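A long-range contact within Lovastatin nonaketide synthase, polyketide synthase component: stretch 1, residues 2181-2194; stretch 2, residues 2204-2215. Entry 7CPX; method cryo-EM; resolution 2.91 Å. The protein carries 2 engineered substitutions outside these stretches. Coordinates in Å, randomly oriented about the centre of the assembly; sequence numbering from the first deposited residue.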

# COMPACT_ATOMS: atom_id res chain seq x y z
N ALA A 2181 9.33 25.55 47.97
CA ALA A 2181 9.55 26.87 48.55
C ALA A 2181 8.37 27.77 48.21
O ALA A 2181 8.30 28.36 47.13
CB ALA A 2181 10.86 27.47 48.06
N CYS A 2182 7.43 27.88 49.14
CA CYS A 2182 6.25 28.71 48.93
C CYS A 2182 6.52 30.19 49.20
O CYS A 2182 5.67 31.02 48.85
CB CYS A 2182 5.11 28.23 49.82
SG CYS A 2182 4.47 26.60 49.39
N HIS A 2183 7.65 30.54 49.80
CA HIS A 2183 7.97 31.93 50.12
C HIS A 2183 9.44 32.17 49.83
O HIS A 2183 10.31 31.60 50.50
CB HIS A 2183 7.63 32.25 51.57
CG HIS A 2183 6.19 32.03 51.92
ND1 HIS A 2183 5.23 33.00 51.73
CD2 HIS A 2183 5.55 30.95 52.42
CE1 HIS A 2183 4.05 32.53 52.12
NE2 HIS A 2183 4.22 31.29 52.54
N ILE A 2184 9.72 33.03 48.86
CA ILE A 2184 11.08 33.33 48.43
C ILE A 2184 11.28 34.84 48.41
O ILE A 2184 10.37 35.59 48.05
CB ILE A 2184 11.37 32.73 47.04
CG1 ILE A 2184 11.08 31.22 47.05
CG2 ILE A 2184 12.81 32.98 46.64
CD1 ILE A 2184 11.25 30.56 45.70
N VAL A 2185 12.47 35.27 48.81
CA VAL A 2185 12.81 36.68 48.92
C VAL A 2185 14.13 36.88 48.18
O VAL A 2185 15.20 36.51 48.70
CB VAL A 2185 12.92 37.15 50.37
CG1 VAL A 2185 13.20 38.64 50.43
CG2 VAL A 2185 11.64 36.81 51.12
N LEU A 2186 14.08 37.47 46.99
CA LEU A 2186 15.28 37.87 46.28
C LEU A 2186 15.74 39.22 46.79
O LEU A 2186 14.93 40.13 46.99
CB LEU A 2186 15.02 37.94 44.78
CG LEU A 2186 14.13 36.84 44.19
CD1 LEU A 2186 13.98 37.03 42.69
CD2 LEU A 2186 14.70 35.47 44.49
N THR A 2187 17.05 39.36 47.01
CA THR A 2187 17.60 40.59 47.55
C THR A 2187 18.71 41.10 46.65
O THR A 2187 19.48 40.32 46.09
CB THR A 2187 18.15 40.39 48.97
OG1 THR A 2187 19.58 40.33 48.93
CG2 THR A 2187 17.60 39.12 49.59
N SER A 2188 18.78 42.42 46.52
CA SER A 2188 19.78 43.08 45.70
C SER A 2188 19.67 44.58 45.92
O SER A 2188 18.58 45.10 46.18
CB SER A 2188 19.61 42.74 44.21
OG SER A 2188 19.97 41.40 43.95
N ARG A 2189 20.80 45.27 45.82
CA ARG A 2189 20.77 46.73 45.90
C ARG A 2189 19.96 47.32 44.75
O ARG A 2189 19.41 48.42 44.88
CB ARG A 2189 22.19 47.29 45.91
CG ARG A 2189 23.12 46.71 44.86
CD ARG A 2189 24.48 47.37 44.88
NE ARG A 2189 25.38 46.79 43.89
CZ ARG A 2189 26.66 47.11 43.74
NH1 ARG A 2189 27.23 48.02 44.51
NH2 ARG A 2189 27.38 46.51 42.80
N ASN A 2190 19.88 46.62 43.62
CA ASN A 2190 19.07 47.03 42.47
C ASN A 2190 18.30 45.81 41.98
O ASN A 2190 18.66 45.20 40.97
CB ASN A 2190 19.95 47.61 41.36
CG ASN A 2190 20.79 48.78 41.84
OD1 ASN A 2190 21.97 48.62 42.15
ND2 ASN A 2190 20.18 49.96 41.90
N PRO A 2191 17.22 45.44 42.68
CA PRO A 2191 16.48 44.21 42.32
C PRO A 2191 15.52 44.42 41.15
O PRO A 2191 14.31 44.56 41.30
CB PRO A 2191 15.75 43.89 43.62
CG PRO A 2191 15.42 45.23 44.17
CD PRO A 2191 16.61 46.11 43.83
N GLN A 2192 16.08 44.45 39.94
CA GLN A 2192 15.28 44.64 38.74
C GLN A 2192 14.63 43.31 38.37
O GLN A 2192 15.25 42.45 37.73
CB GLN A 2192 16.14 45.17 37.60
CG GLN A 2192 15.45 45.16 36.25
CD GLN A 2192 14.06 45.76 36.29
OE1 GLN A 2192 13.81 46.71 37.04
NE2 GLN A 2192 13.15 45.22 35.49
N VAL A 2193 13.37 43.13 38.77
CA VAL A 2193 12.61 41.93 38.46
C VAL A 2193 11.21 42.35 38.03
O VAL A 2193 10.59 43.21 38.66
CB VAL A 2193 12.53 40.97 39.67
CG1 VAL A 2193 11.76 39.72 39.29
CG2 VAL A 2193 13.91 40.64 40.17
N ASN A 2194 10.72 41.75 36.95
CA ASN A 2194 9.39 42.07 36.47
C ASN A 2194 8.34 41.55 37.45
O ASN A 2194 8.40 40.38 37.85
CB ASN A 2194 9.16 41.45 35.09
CG ASN A 2194 7.93 41.99 34.40
OD1 ASN A 2194 6.89 42.20 35.04
ND2 ASN A 2194 8.03 42.22 33.10
N LEU A 2204 3.52 28.81 40.01
CA LEU A 2204 4.19 27.59 40.43
C LEU A 2204 3.83 27.18 41.85
O LEU A 2204 4.11 26.03 42.23
CB LEU A 2204 5.71 27.75 40.31
CG LEU A 2204 6.23 28.11 38.92
CD1 LEU A 2204 7.73 28.38 38.97
CD2 LEU A 2204 5.92 27.01 37.92
N GLY A 2205 3.24 28.07 42.63
CA GLY A 2205 2.82 27.74 43.98
C GLY A 2205 3.74 28.29 45.05
O GLY A 2205 4.05 27.59 46.02
N GLY A 2206 4.19 29.53 44.89
CA GLY A 2206 5.02 30.16 45.90
C GLY A 2206 5.06 31.67 45.77
O GLY A 2206 5.19 32.20 44.66
N ARG A 2207 4.95 32.36 46.90
CA ARG A 2207 4.98 33.82 46.91
C ARG A 2207 6.43 34.29 46.87
O ARG A 2207 7.20 34.03 47.80
CB ARG A 2207 4.26 34.36 48.14
CG ARG A 2207 4.23 35.87 48.23
CD ARG A 2207 3.27 36.35 49.32
NE ARG A 2207 3.62 35.82 50.63
CZ ARG A 2207 2.94 36.05 51.74
NH1 ARG A 2207 1.85 36.81 51.74
NH2 ARG A 2207 3.35 35.52 52.89
N VAL A 2208 6.80 34.98 45.80
CA VAL A 2208 8.15 35.48 45.61
C VAL A 2208 8.11 37.00 45.64
O VAL A 2208 7.24 37.62 45.01
CB VAL A 2208 8.76 34.97 44.29
CG1 VAL A 2208 10.20 35.44 44.17
CG2 VAL A 2208 8.68 33.46 44.22
N THR A 2209 9.05 37.59 46.37
CA THR A 2209 9.12 39.04 46.50
C THR A 2209 10.58 39.47 46.40
O THR A 2209 11.49 38.69 46.62
CB THR A 2209 8.52 39.52 47.83
OG1 THR A 2209 8.65 40.95 47.93
CG2 THR A 2209 9.22 38.86 49.01
N VAL A 2210 10.77 40.74 46.05
CA VAL A 2210 12.09 41.35 45.96
C VAL A 2210 12.24 42.33 47.11
O VAL A 2210 11.31 43.10 47.42
CB VAL A 2210 12.30 42.06 44.60
CG1 VAL A 2210 12.12 41.07 43.47
CG2 VAL A 2210 11.36 43.24 44.45
N LEU A 2211 13.40 42.31 47.76
CA LEU A 2211 13.59 43.00 49.02
C LEU A 2211 14.33 44.33 48.90
O LEU A 2211 14.21 45.17 49.80
CB LEU A 2211 14.36 42.10 50.00
CG LEU A 2211 14.33 42.52 51.47
CD1 LEU A 2211 12.91 42.55 51.99
CD2 LEU A 2211 15.19 41.59 52.30
N SER A 2212 15.08 44.55 47.82
CA SER A 2212 15.88 45.76 47.66
C SER A 2212 16.83 45.95 48.83
O SER A 2212 17.05 47.07 49.31
CB SER A 2212 14.98 46.99 47.50
OG SER A 2212 14.09 46.83 46.42
N MET A 2213 17.41 44.85 49.31
CA MET A 2213 18.28 44.86 50.47
C MET A 2213 19.74 44.86 50.02
O MET A 2213 20.18 43.94 49.33
CB MET A 2213 17.99 43.65 51.36
CG MET A 2213 18.84 43.56 52.61
SD MET A 2213 18.54 42.03 53.52
CE MET A 2213 19.28 40.82 52.43
N ASP A 2214 20.48 45.89 50.43
CA ASP A 2214 21.92 45.94 50.18
C ASP A 2214 22.62 45.26 51.35
O ASP A 2214 22.71 45.83 52.44
CB ASP A 2214 22.39 47.38 50.02
CG ASP A 2214 23.86 47.49 49.69
OD1 ASP A 2214 24.52 46.44 49.53
OD2 ASP A 2214 24.37 48.63 49.60
N VAL A 2215 23.13 44.05 51.11
CA VAL A 2215 23.70 43.25 52.20
C VAL A 2215 25.00 43.83 52.73
O VAL A 2215 25.53 43.32 53.72
CB VAL A 2215 23.91 41.80 51.72
CG1 VAL A 2215 25.22 41.67 50.97
CG2 VAL A 2215 23.86 40.85 52.90

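On one face of the sheet, Ile2184, Leu2186, Val2208 and Val2210 form the apolar centre. Ile2184 CB lies 4.0 Å from Val2208 CG2, and Leu2186 CG lies 4.2 Å from Val2208 CG1, so Val2208 touches two residues of the neighbouring strand. Val2210 is covered further by the loop after strand 2183-2187: its CB is 4.0 Å from Pro2191 CB, and its CG1 is 3.8 Å from Val2193 CG2. On the other face Val2185 packs against Thr2209, CG2 to CG2 at 3.8 Å, and its CG1 reaches Leu2211 CB at 3.7 Å.

Two parallel strands, 2183-2187 and 2207-2210, lie side by side with axes 4.7 Å apart at closest approach and inclined by 16°; the two stretches bury 906 Å² between them. Between the two faces, backbone hydrogen bonds join the strands. In a parallel pair the N and O of alternate residues both face the neighbouring strand, so Ile2184 and Leu2186 each bond to the two residues flanking their partner: Ile2184 N donates to Arg2207 O (2.9 Å) and Ile2184 O accepts from Thr2209 N (2.9 Å); Leu2186 N donates to Thr2209 O (2.9 Å) and Leu2186 O accepts from Leu2211 N (2.8 Å). CA-H...O contacts supplement the ladder, as from Val2208 CA to Ile2184 O at 3.3 Å. Beyond it the pairing loosens: Ser2188 O and Met2213 N are 3.4 Å apart, but the angle is too poor for a hydrogen bond.

At the opposite end, Arg2207 N donates to Cys2182 O across a very short 2.5 Å. Here Gly2206 lets the chains close to a CA-CA distance of 3.6 Å from Cys2182; a CB on Gly2206 would sit 2.6 Å from Ala2181 O, a clash. At the polar edge, the side chains of the exposed Arg2207 and of His2183 meet at their ends, with Arg2207 NH2 3.2 Å from His2183 CE1, and Arg2207 NE donates a weak hydrogen bond to His2183 ND1 at 3.4 Å.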